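Isocitrate dehydrogenase [NAD] subunit 2 (Saccharomyces cerevisiae, PDB 3BLX) forms, with IDH1 subunits, the octameric mitochondrial enzyme that oxidises and decarboxylates isocitrate to 2-oxoglutarate with NAD(+) in the citric acid cycle, and also binds mitochondrial mRNA leaders. Local coordinates at residues Thr23-Glu28 with Glu54-Ser59; Val82-Pro87 with Thr296-Ser301; Arg181-Val186 with Tyr235-Ser240; Ile185-Ser190 with Glu219-Ser224. All blocks are in the same frame, centred on the assembly; numbering follows the deposited sequence.

Contact 1 (Thr23-Glu28 with Glu54-Ser59); sequences TVSFIE and ESCDVS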
# COMPACT_ATOMS: atom_id res chain seq x y z
N THR B 23 -57.98 -23.12 19.81
CA THR B 23 -56.57 -23.48 19.81
C THR B 23 -55.68 -22.29 19.42
O THR B 23 -55.91 -21.65 18.40
CB THR B 23 -56.30 -24.66 18.85
OG1 THR B 23 -57.20 -24.60 17.74
CG2 THR B 23 -56.50 -25.98 19.57
N VAL B 24 -54.67 -22.02 20.24
CA VAL B 24 -53.72 -20.92 20.01
C VAL B 24 -52.25 -21.33 20.23
O VAL B 24 -51.85 -21.66 21.34
CB VAL B 24 -54.05 -19.73 20.93
CG1 VAL B 24 -52.96 -18.67 20.83
CG2 VAL B 24 -55.40 -19.14 20.58
N SER B 25 -51.44 -21.30 19.17
CA SER B 25 -50.02 -21.64 19.27
C SER B 25 -49.34 -20.67 20.23
O SER B 25 -49.81 -19.56 20.39
CB SER B 25 -49.35 -21.58 17.91
OG SER B 25 -49.95 -22.46 16.98
N PHE B 26 -48.26 -21.08 20.87
CA PHE B 26 -47.59 -20.15 21.76
C PHE B 26 -46.20 -19.63 21.33
O PHE B 26 -46.08 -18.52 20.84
CB PHE B 26 -47.56 -20.66 23.18
CG PHE B 26 -47.66 -19.57 24.19
CD1 PHE B 26 -48.87 -19.27 24.78
CD2 PHE B 26 -46.55 -18.80 24.52
CE1 PHE B 26 -48.97 -18.24 25.70
CE2 PHE B 26 -46.65 -17.77 25.44
CZ PHE B 26 -47.87 -17.49 26.03
N ILE B 27 -45.15 -20.43 21.51
CA ILE B 27 -43.79 -19.94 21.31
C ILE B 27 -43.44 -19.07 22.48
O ILE B 27 -43.52 -17.86 22.40
CB ILE B 27 -43.60 -19.08 20.04
CG1 ILE B 27 -44.27 -19.72 18.82
CG2 ILE B 27 -42.11 -18.79 19.78
CD1 ILE B 27 -44.24 -18.86 17.60
N GLU B 28 -43.04 -19.69 23.58
CA GLU B 28 -42.72 -18.95 24.78
C GLU B 28 -41.41 -18.21 24.65
O GLU B 28 -41.14 -17.29 25.42
CB GLU B 28 -42.70 -19.90 25.99
CG GLU B 28 -43.95 -20.77 26.07
CD GLU B 28 -44.15 -21.40 27.44
OE1 GLU B 28 -43.25 -21.27 28.30
OE2 GLU B 28 -45.22 -22.02 27.64
N GLU B 54 -50.46 -24.41 23.07
CA GLU B 54 -49.82 -25.42 22.23
C GLU B 54 -48.39 -25.01 21.91
O GLU B 54 -48.01 -24.90 20.76
CB GLU B 54 -50.61 -25.59 20.92
CG GLU B 54 -50.18 -26.80 20.08
CD GLU B 54 -51.13 -27.09 18.91
OE1 GLU B 54 -52.28 -26.60 18.93
OE2 GLU B 54 -50.73 -27.83 17.98
N SER B 55 -47.59 -24.78 22.95
CA SER B 55 -46.26 -24.21 22.79
C SER B 55 -45.47 -24.79 21.63
O SER B 55 -45.30 -26.01 21.53
CB SER B 55 -45.47 -24.32 24.10
OG SER B 55 -45.73 -25.55 24.74
N CYS B 56 -44.99 -23.91 20.74
CA CYS B 56 -44.20 -24.29 19.57
C CYS B 56 -42.74 -23.95 19.75
O CYS B 56 -42.40 -23.03 20.49
CB CYS B 56 -44.70 -23.55 18.33
SG CYS B 56 -46.43 -23.76 17.94
N ASP B 57 -41.87 -24.67 19.06
CA ASP B 57 -40.48 -24.27 18.98
C ASP B 57 -40.22 -23.77 17.56
O ASP B 57 -40.62 -24.42 16.60
CB ASP B 57 -39.55 -25.44 19.31
CG ASP B 57 -38.09 -25.03 19.37
OD1 ASP B 57 -37.78 -24.05 20.09
OD2 ASP B 57 -37.24 -25.68 18.71
N VAL B 58 -39.57 -22.62 17.45
CA VAL B 58 -39.27 -22.02 16.15
C VAL B 58 -37.76 -21.88 15.93
O VAL B 58 -37.32 -21.13 15.06
CB VAL B 58 -39.93 -20.63 15.98
CG1 VAL B 58 -41.44 -20.75 15.89
CG2 VAL B 58 -39.52 -19.72 17.11
N SER B 59 -36.97 -22.59 16.73
CA SER B 59 -35.52 -22.61 16.55
C SER B 59 -35.17 -22.77 15.08
O SER B 59 -35.63 -23.70 14.43
CB SER B 59 -34.88 -23.73 17.37
OG SER B 59 -34.79 -23.37 18.74

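Contact 2 (Val82-Pro87 with Thr296-Ser301); sequences VALKGP and TALLLS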
# COMPACT_ATOMS: atom_id res chain seq x y z
N VAL B 82 -53.52 -18.48 14.60
CA VAL B 82 -53.09 -17.47 15.55
C VAL B 82 -51.94 -17.97 16.41
O VAL B 82 -51.89 -19.16 16.73
CB VAL B 82 -54.23 -17.03 16.46
CG1 VAL B 82 -53.71 -16.24 17.62
CG2 VAL B 82 -55.20 -16.19 15.68
N ALA B 83 -51.02 -17.08 16.75
CA ALA B 83 -49.90 -17.39 17.64
C ALA B 83 -49.61 -16.19 18.52
O ALA B 83 -49.96 -15.06 18.17
CB ALA B 83 -48.67 -17.76 16.85
N LEU B 84 -48.98 -16.43 19.66
CA LEU B 84 -48.60 -15.37 20.58
C LEU B 84 -47.19 -15.59 21.11
O LEU B 84 -47.03 -16.28 22.09
CB LEU B 84 -49.56 -15.33 21.76
CG LEU B 84 -49.11 -14.44 22.92
CD1 LEU B 84 -49.43 -13.00 22.60
CD2 LEU B 84 -49.79 -14.85 24.20
N LYS B 85 -46.18 -15.00 20.47
CA LYS B 85 -44.80 -15.28 20.85
C LYS B 85 -44.19 -14.23 21.79
O LYS B 85 -44.52 -13.06 21.73
CB LYS B 85 -43.91 -15.48 19.61
CG LYS B 85 -43.64 -14.24 18.80
CD LYS B 85 -42.76 -14.53 17.58
CE LYS B 85 -41.29 -14.59 17.94
NZ LYS B 85 -40.75 -13.28 18.41
N GLY B 86 -43.30 -14.68 22.67
CA GLY B 86 -42.49 -13.79 23.47
C GLY B 86 -41.16 -13.59 22.80
O GLY B 86 -41.00 -13.98 21.65
N PRO B 87 -40.19 -13.01 23.52
CA PRO B 87 -38.86 -12.64 23.02
C PRO B 87 -38.02 -13.84 22.59
O PRO B 87 -38.25 -14.95 23.08
CB PRO B 87 -38.19 -11.99 24.24
CG PRO B 87 -39.28 -11.69 25.17
CD PRO B 87 -40.31 -12.75 24.95
N THR B 296 -46.34 -6.94 30.95
CA THR B 296 -47.31 -6.00 30.39
C THR B 296 -47.36 -6.00 28.87
O THR B 296 -48.44 -6.01 28.26
CB THR B 296 -46.99 -4.57 30.80
OG1 THR B 296 -46.81 -4.49 32.21
CG2 THR B 296 -48.12 -3.66 30.36
N ALA B 297 -46.17 -5.95 28.26
CA ALA B 297 -46.02 -5.90 26.82
C ALA B 297 -46.64 -7.14 26.20
O ALA B 297 -47.46 -7.05 25.30
CB ALA B 297 -44.58 -5.78 26.46
N LEU B 298 -46.25 -8.31 26.69
CA LEU B 298 -46.84 -9.54 26.18
C LEU B 298 -48.36 -9.61 26.49
O LEU B 298 -49.16 -10.04 25.66
CB LEU B 298 -46.08 -10.78 26.68
CG LEU B 298 -46.47 -12.11 26.01
CD1 LEU B 298 -46.46 -11.99 24.50
CD2 LEU B 298 -45.56 -13.23 26.45
N LEU B 299 -48.76 -9.15 27.68
CA LEU B 299 -50.18 -9.11 28.05
C LEU B 299 -51.03 -8.29 27.09
O LEU B 299 -52.14 -8.68 26.69
CB LEU B 299 -50.35 -8.57 29.46
CG LEU B 299 -50.72 -9.52 30.60
CD1 LEU B 299 -50.51 -10.97 30.22
CD2 LEU B 299 -49.95 -9.13 31.86
N LEU B 300 -50.51 -7.12 26.72
CA LEU B 300 -51.23 -6.22 25.85
C LEU B 300 -51.31 -6.77 24.44
O LEU B 300 -52.22 -6.41 23.70
CB LEU B 300 -50.60 -4.83 25.87
CG LEU B 300 -50.84 -4.08 27.17
CD1 LEU B 300 -49.90 -2.92 27.34
CD2 LEU B 300 -52.28 -3.62 27.20
N SER B 301 -50.37 -7.63 24.08
CA SER B 301 -50.42 -8.29 22.77
C SER B 301 -51.50 -9.35 22.82
O SER B 301 -52.07 -9.70 21.79
CB SER B 301 -49.08 -8.93 22.39
OG SER B 301 -48.01 -8.02 22.49

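Contact 3 (Arg181-Val186 with Tyr235-Ser240); sequences RPRVIV and YTDAVS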
# COMPACT_ATOMS: atom_id res chain seq x y z
N ARG B 181 -61.74 5.33 14.21
CA ARG B 181 -60.98 6.54 13.99
C ARG B 181 -61.29 7.10 12.61
O ARG B 181 -61.34 6.36 11.60
CB ARG B 181 -59.48 6.27 14.16
CG ARG B 181 -58.95 6.44 15.58
CD ARG B 181 -57.75 5.53 15.82
NE ARG B 181 -56.64 6.18 16.51
CZ ARG B 181 -56.18 5.82 17.70
NH1 ARG B 181 -56.74 4.80 18.33
NH2 ARG B 181 -55.16 6.46 18.25
N PRO B 182 -61.51 8.41 12.56
CA PRO B 182 -61.91 9.14 11.36
C PRO B 182 -60.81 9.16 10.28
O PRO B 182 -61.12 8.84 9.13
CB PRO B 182 -62.19 10.57 11.87
CG PRO B 182 -62.01 10.54 13.34
CD PRO B 182 -61.27 9.30 13.71
N ARG B 183 -59.57 9.52 10.64
CA ARG B 183 -58.49 9.78 9.66
C ARG B 183 -57.50 8.65 9.51
O ARG B 183 -57.05 8.09 10.50
CB ARG B 183 -57.68 11.02 10.03
CG ARG B 183 -58.45 12.14 10.62
CD ARG B 183 -57.60 12.79 11.68
NE ARG B 183 -56.51 13.60 11.14
CZ ARG B 183 -55.50 14.07 11.87
NH1 ARG B 183 -55.43 13.79 13.16
NH2 ARG B 183 -54.56 14.81 11.30
N VAL B 184 -57.14 8.33 8.27
CA VAL B 184 -55.90 7.59 8.05
C VAL B 184 -54.93 8.51 7.36
O VAL B 184 -55.24 9.14 6.36
CB VAL B 184 -56.08 6.25 7.31
CG1 VAL B 184 -57.52 5.77 7.39
CG2 VAL B 184 -55.61 6.37 5.90
N ILE B 185 -53.76 8.63 7.96
CA ILE B 185 -52.69 9.47 7.44
C ILE B 185 -51.61 8.62 6.78
O ILE B 185 -50.98 7.78 7.43
CB ILE B 185 -52.06 10.25 8.58
CG1 ILE B 185 -53.14 11.12 9.25
CG2 ILE B 185 -50.89 11.05 8.08
CD1 ILE B 185 -52.65 11.86 10.45
N VAL B 186 -51.41 8.81 5.47
CA VAL B 186 -50.28 8.21 4.80
C VAL B 186 -49.07 9.12 5.01
O VAL B 186 -49.13 10.30 4.69
CB VAL B 186 -50.51 8.04 3.30
CG1 VAL B 186 -49.21 7.73 2.65
CG2 VAL B 186 -51.48 6.93 3.02
N TYR B 235 -52.84 13.17 17.23
CA TYR B 235 -52.88 12.03 16.32
C TYR B 235 -53.69 10.88 16.87
O TYR B 235 -53.74 9.81 16.26
CB TYR B 235 -51.46 11.56 15.97
CG TYR B 235 -50.76 12.43 14.94
CD1 TYR B 235 -50.01 13.53 15.33
CD2 TYR B 235 -50.86 12.16 13.58
CE1 TYR B 235 -49.38 14.32 14.40
CE2 TYR B 235 -50.23 12.95 12.64
CZ TYR B 235 -49.48 14.02 13.06
OH TYR B 235 -48.84 14.80 12.13
N THR B 236 -54.32 11.08 18.02
CA THR B 236 -55.09 10.01 18.65
C THR B 236 -56.44 9.76 17.99
O THR B 236 -57.17 8.87 18.39
CB THR B 236 -55.27 10.23 20.15
OG1 THR B 236 -56.29 11.18 20.34
CG2 THR B 236 -53.97 10.75 20.77
N ASP B 237 -56.77 10.52 16.96
CA ASP B 237 -57.95 10.27 16.14
C ASP B 237 -57.54 9.73 14.78
O ASP B 237 -58.32 9.77 13.82
CB ASP B 237 -58.74 11.56 15.94
CG ASP B 237 -57.90 12.67 15.29
OD1 ASP B 237 -56.75 12.90 15.74
OD2 ASP B 237 -58.38 13.31 14.34
N ALA B 238 -56.32 9.25 14.66
CA ALA B 238 -55.82 8.82 13.37
C ALA B 238 -55.07 7.52 13.42
O ALA B 238 -54.53 7.12 14.46
CB ALA B 238 -54.96 9.88 12.76
N VAL B 239 -55.04 6.88 12.27
CA VAL B 239 -54.20 5.72 12.04
C VAL B 239 -53.19 6.04 10.92
O VAL B 239 -53.56 6.35 9.79
CB VAL B 239 -55.08 4.57 11.64
CG1 VAL B 239 -54.33 3.57 10.80
CG2 VAL B 239 -55.61 3.92 12.87
N SER B 240 -51.90 5.99 11.25
CA SER B 240 -50.86 6.22 10.24
C SER B 240 -50.44 4.95 9.48
O SER B 240 -50.25 3.89 10.08
CB SER B 240 -49.65 6.84 10.92
OG SER B 240 -50.02 7.98 11.66

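Contact 4 (Ile185-Ser190 with Glu219-Ser224); sequences IVVHKS and ELIDNS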
# COMPACT_ATOMS: atom_id res chain seq x y z
N ILE B 185 -53.76 8.63 7.96
CA ILE B 185 -52.69 9.47 7.44
C ILE B 185 -51.61 8.62 6.78
O ILE B 185 -50.98 7.78 7.43
CB ILE B 185 -52.06 10.25 8.58
CG1 ILE B 185 -53.14 11.12 9.25
CG2 ILE B 185 -50.89 11.05 8.08
CD1 ILE B 185 -52.65 11.86 10.45
N VAL B 186 -51.41 8.81 5.47
CA VAL B 186 -50.28 8.21 4.80
C VAL B 186 -49.07 9.12 5.01
O VAL B 186 -49.13 10.30 4.69
CB VAL B 186 -50.51 8.04 3.30
CG1 VAL B 186 -49.21 7.73 2.65
CG2 VAL B 186 -51.48 6.93 3.02
N VAL B 187 -48.00 8.55 5.57
CA VAL B 187 -46.72 9.24 5.78
C VAL B 187 -45.72 8.85 4.68
O VAL B 187 -45.55 7.67 4.38
CB VAL B 187 -46.13 8.94 7.17
CG1 VAL B 187 -44.73 9.48 7.30
CG2 VAL B 187 -46.98 9.56 8.23
N HIS B 188 -45.06 9.84 4.09
CA HIS B 188 -44.18 9.60 2.97
C HIS B 188 -43.13 10.68 2.93
O HIS B 188 -43.19 11.62 3.71
CB HIS B 188 -44.99 9.63 1.68
CG HIS B 188 -45.62 10.96 1.42
ND1 HIS B 188 -45.13 11.84 0.49
CD2 HIS B 188 -46.68 11.57 2.01
CE1 HIS B 188 -45.87 12.94 0.49
NE2 HIS B 188 -46.81 12.80 1.41
N LYS B 189 -42.15 10.53 2.04
CA LYS B 189 -41.08 11.53 1.84
C LYS B 189 -41.33 12.26 0.50
O LYS B 189 -42.12 11.80 -0.32
CB LYS B 189 -39.70 10.88 1.89
CG LYS B 189 -38.65 11.62 2.72
CD LYS B 189 -38.73 13.13 2.48
CE LYS B 189 -37.36 13.81 2.61
NZ LYS B 189 -36.77 13.74 3.98
N SER B 190 -40.67 13.41 0.29
CA SER B 190 -40.99 14.33 -0.81
C SER B 190 -41.52 13.64 -2.06
O SER B 190 -40.77 13.08 -2.83
CB SER B 190 -39.77 15.18 -1.17
OG SER B 190 -40.10 16.10 -2.20
N GLU B 219 -49.14 13.16 4.67
CA GLU B 219 -48.23 14.05 5.39
C GLU B 219 -46.75 13.73 5.16
O GLU B 219 -46.40 12.55 5.11
CB GLU B 219 -48.58 14.00 6.88
CG GLU B 219 -48.28 15.28 7.63
CD GLU B 219 -49.05 15.35 8.94
OE1 GLU B 219 -49.51 14.29 9.44
OE2 GLU B 219 -49.21 16.47 9.48
N LEU B 220 -45.92 14.75 5.00
CA LEU B 220 -44.48 14.55 4.83
C LEU B 220 -43.96 13.99 6.12
O LEU B 220 -44.34 14.46 7.18
CB LEU B 220 -43.74 15.86 4.52
CG LEU B 220 -43.72 16.40 3.09
CD1 LEU B 220 -42.69 17.53 2.95
CD2 LEU B 220 -43.44 15.28 2.09
N ILE B 221 -43.09 12.99 6.04
CA ILE B 221 -42.58 12.40 7.25
C ILE B 221 -41.89 13.47 8.11
O ILE B 221 -42.02 13.44 9.31
CB ILE B 221 -41.64 11.23 6.97
CG1 ILE B 221 -41.35 10.48 8.26
CG2 ILE B 221 -40.38 11.74 6.33
CD1 ILE B 221 -40.32 9.44 8.15
N ASP B 222 -41.23 14.44 7.49
CA ASP B 222 -40.66 15.58 8.23
C ASP B 222 -41.70 16.25 9.13
O ASP B 222 -41.44 16.52 10.29
CB ASP B 222 -40.14 16.68 7.29
CG ASP B 222 -39.17 16.17 6.25
OD1 ASP B 222 -39.38 15.07 5.70
OD2 ASP B 222 -38.20 16.91 5.95
N ASN B 223 -42.88 16.54 8.58
CA ASN B 223 -43.89 17.27 9.33
C ASN B 223 -44.50 16.41 10.43
O ASN B 223 -44.69 16.84 11.57
CB ASN B 223 -44.99 17.81 8.40
CG ASN B 223 -44.46 18.80 7.36
OD1 ASN B 223 -43.49 19.54 7.61
ND2 ASN B 223 -45.09 18.82 6.19
N SER B 224 -44.78 15.17 10.09
CA SER B 224 -45.31 14.24 11.06
C SER B 224 -44.45 14.16 12.29
O SER B 224 -44.99 14.18 13.38
CB SER B 224 -45.45 12.85 10.46
OG SER B 224 -46.31 12.87 9.34

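Contact 1 (Thr23-Glu28 with Glu54-Ser59)
Ile27 has the largest share of the contact between Thr23-Glu28 and Glu54-Ser59. Ile27 CG1 lies 3.9 Å from Cys56 CB. Its CA faces the Cys56 carbonyl, with Ile27 CA 3.5 Å from Cys56 O and 154° at the hydrogen, a well-directed CA-H...O contact. Farther along, Ile27 and Val58 cross at about a right angle and meet methyl to methyl. Ile27 CD1 is 3.8 Å from Val58 CG1, and Ile27 CG2 meets Val58 CG2. CG1 of Ile27 sits beside the backbone N (chi1 -46°) and CG2 beside the carbonyl carbon, so both branches can meet the valine.

Cys56 SG also stands beside its own backbone N (chi1 -57°). Cys56 SG comes within 3.6 Å of Ser25 CB. Phe26 touches through the root of its side chain, Phe26 CB to Ser55 CA at 3.8 Å, while the ring leads away.

These loops belong to the alpha/beta fold of the isocitrate and isopropylmalate dehydrogenase family. Thr23-Glu28 follows the short strand 22-23 and leads to helix 33-45. It makes backbone hydrogen bonds to Glu52 on one hand and to Val82 and Gly86 on the other.

The second shell fixes the polar tips. Ser25 OG bonds to Ser76 and Asn80, and the ND2 of Asn80 also holds Glu54 OE1, so one residue of helix 71-80 grips both segments. Lys41 makes a salt bridge with Glu28 and a cation-pi contact with the Phe26 ring, while Trp53 meets that ring edge-to-face.

Contact 2 (Val82-Pro87 with Thr296-Ser301)
Two leucines make the tight part of the contact between Val82-Pro87 and Thr296-Ser301. Leu84 CD1 and Leu298 CD1 meet at 3.7 Å, their side chains crossing obliquely. In both leucines CG is anti to the backbone N (chi1 169° in Leu84, -170° in Leu298), which extends each side chain toward the other segment. The same Leu298 CD1 also lies 3.5 Å from Lys85 O, so this one methyl touches both a side chain and the backbone of the strand.

Packing loosens around this point. Leu84 CD1 is 4.1 Å from Ser301 CB, and Gly86 CA is 4.3 Å from Leu298 CD2. The segments bury just 175 Å² between them, and their axes stay 9.3 Å apart. Thr296 and Leu300 are partly exposed and do not touch the strand. The CB of Lys85 points away from the helix, and its NZ makes a salt bridge with Glu278 on the neighbouring strand 275-279. Leu298 also packs on Ile36 and Val40 of helix 33-45.

The helical segment 296-301 thus runs nearly antiparallel to strand 82-85 (171°), an outermost strand of the sheet within this chain. A helix laid against a sheet strand through aliphatic side chains is typical of a layered alpha/beta fold.

Contact 3 (Arg181-Val186 with Tyr235-Ser240)
Arg181 wraps round the turn that leads into strand 238-242. Arg181 CB points toward Tyr235-Ser240 and is 3.7 Å from Asp237 O. CG rests against the same peptide, and Arg181 CD lies 4.0 Å from Val239 CG2. The chain then bends at chi3. Arg181 NE gives a weak hydrogen bond to Ala238 O at 3.1 Å (133° at the hydrogen). Thr236 O lies over one face of the guanidinium, 3.1 Å from Arg181 NH2 but at a poor angle. That NH2 also has a long, weak ion pair with Asp130. An alanine here would probably loosen the turn, since the NE bond and the CG and CD packing would be lost.

Arg183, on the adjacent strand, pairs with Asp237. Arg183 NH1 and Asp237 OD1, 3.0 Å apart, form a salt bridge whose hydrogen bond is weak, the two planes 28° apart. Ile185 CD1 lies over one face of this guanidinium and also touches Tyr235 CE2 at 3.4 Å.

The backbones then pair in register. Val239 N donates to Arg183 O at 2.9 Å, in the carbonyl plane. Ile185 N bonds to Val239 O at 2.9 Å, from 36° above its carbonyl plane. Val184 and Val239 share one face, covered by helix 162-178. Arg183, Ala238 and Ile185 lie on the other. The type I turn from Tyr235 to Ala238 leads into strand 238-242, which pairs in parallel with strand 183-188 in the sheet of the alpha/beta fold.

Contact 4 (Ile185-Ser190 with Glu219-Ser224)
The His188 ring is folded back against the neighbouring strand. Its CB points away from Glu219-Ser224, but CG lies between the backbone N and carbonyl carbon (chi1 62°), which swings the imidazole round. His188 CE1 then meets Leu220 CD2 at 3.7 Å, the side chains crossing obliquely, and His188 CD2 nears Glu219 O. His188 ND1 donates to Lys189 O at 3.1 Å, from above that carbonyl plane. An alanine here would probably leave the Lys189 backbone less well held, as this bond and the packing on Leu220 would go.

The backbones form a parallel ladder: Glu219 N to Val186 O, His188 N to Glu219 O, and Ile221 N to His188 O. It closes a beta-alpha-beta unit of strand 183-188, helix 195-208 and strand 215-220, with Leu220 as N-cap of the next helix.

Val187 and Ile221 cross at about a right angle, CG1 of Val187 3.6 Å from CB of Ile221. Ile185 and Glu219 lie side by side. Lys189 bends back obliquely across Asp222, and Lys189 NZ makes a weak salt bridge with Asp222 OD1 at 3.4 Å. As in related enzymes, Lys189 is probably critical for catalysis, and Asp222 probably binds Mg(2+) and substrate. Thr241 of the neighbouring IDH1 subunit packs on Lys189 and bonds weakly to Asp222.

The four contacts fall into two touching pairs, with contact 1 on the opposite side of the chain's centre from contacts 3 and 4. Contacts 1 and 2 have centres 11 Å apart and share backbone bonds, such as Gly86 N to Ile27 O at 3.2 Å. Contacts 3 and 4 share Ile185 and Val186, and Tyr235 OH bonds to Glu219 OE1 at 2.8 Å between them. The centres of contacts 1 and 4 are 38 Å apart, while contacts 2, 3 and 4 reach the same sheet. Contact 4 holds Lys189 and Asp222, probable active-site residues. Contacts 2 and 3 come near probable substrate-binding residues: the side chains of Lys85 and Arg104 are about 9 Å apart, as are those of Ser240 and Arg135.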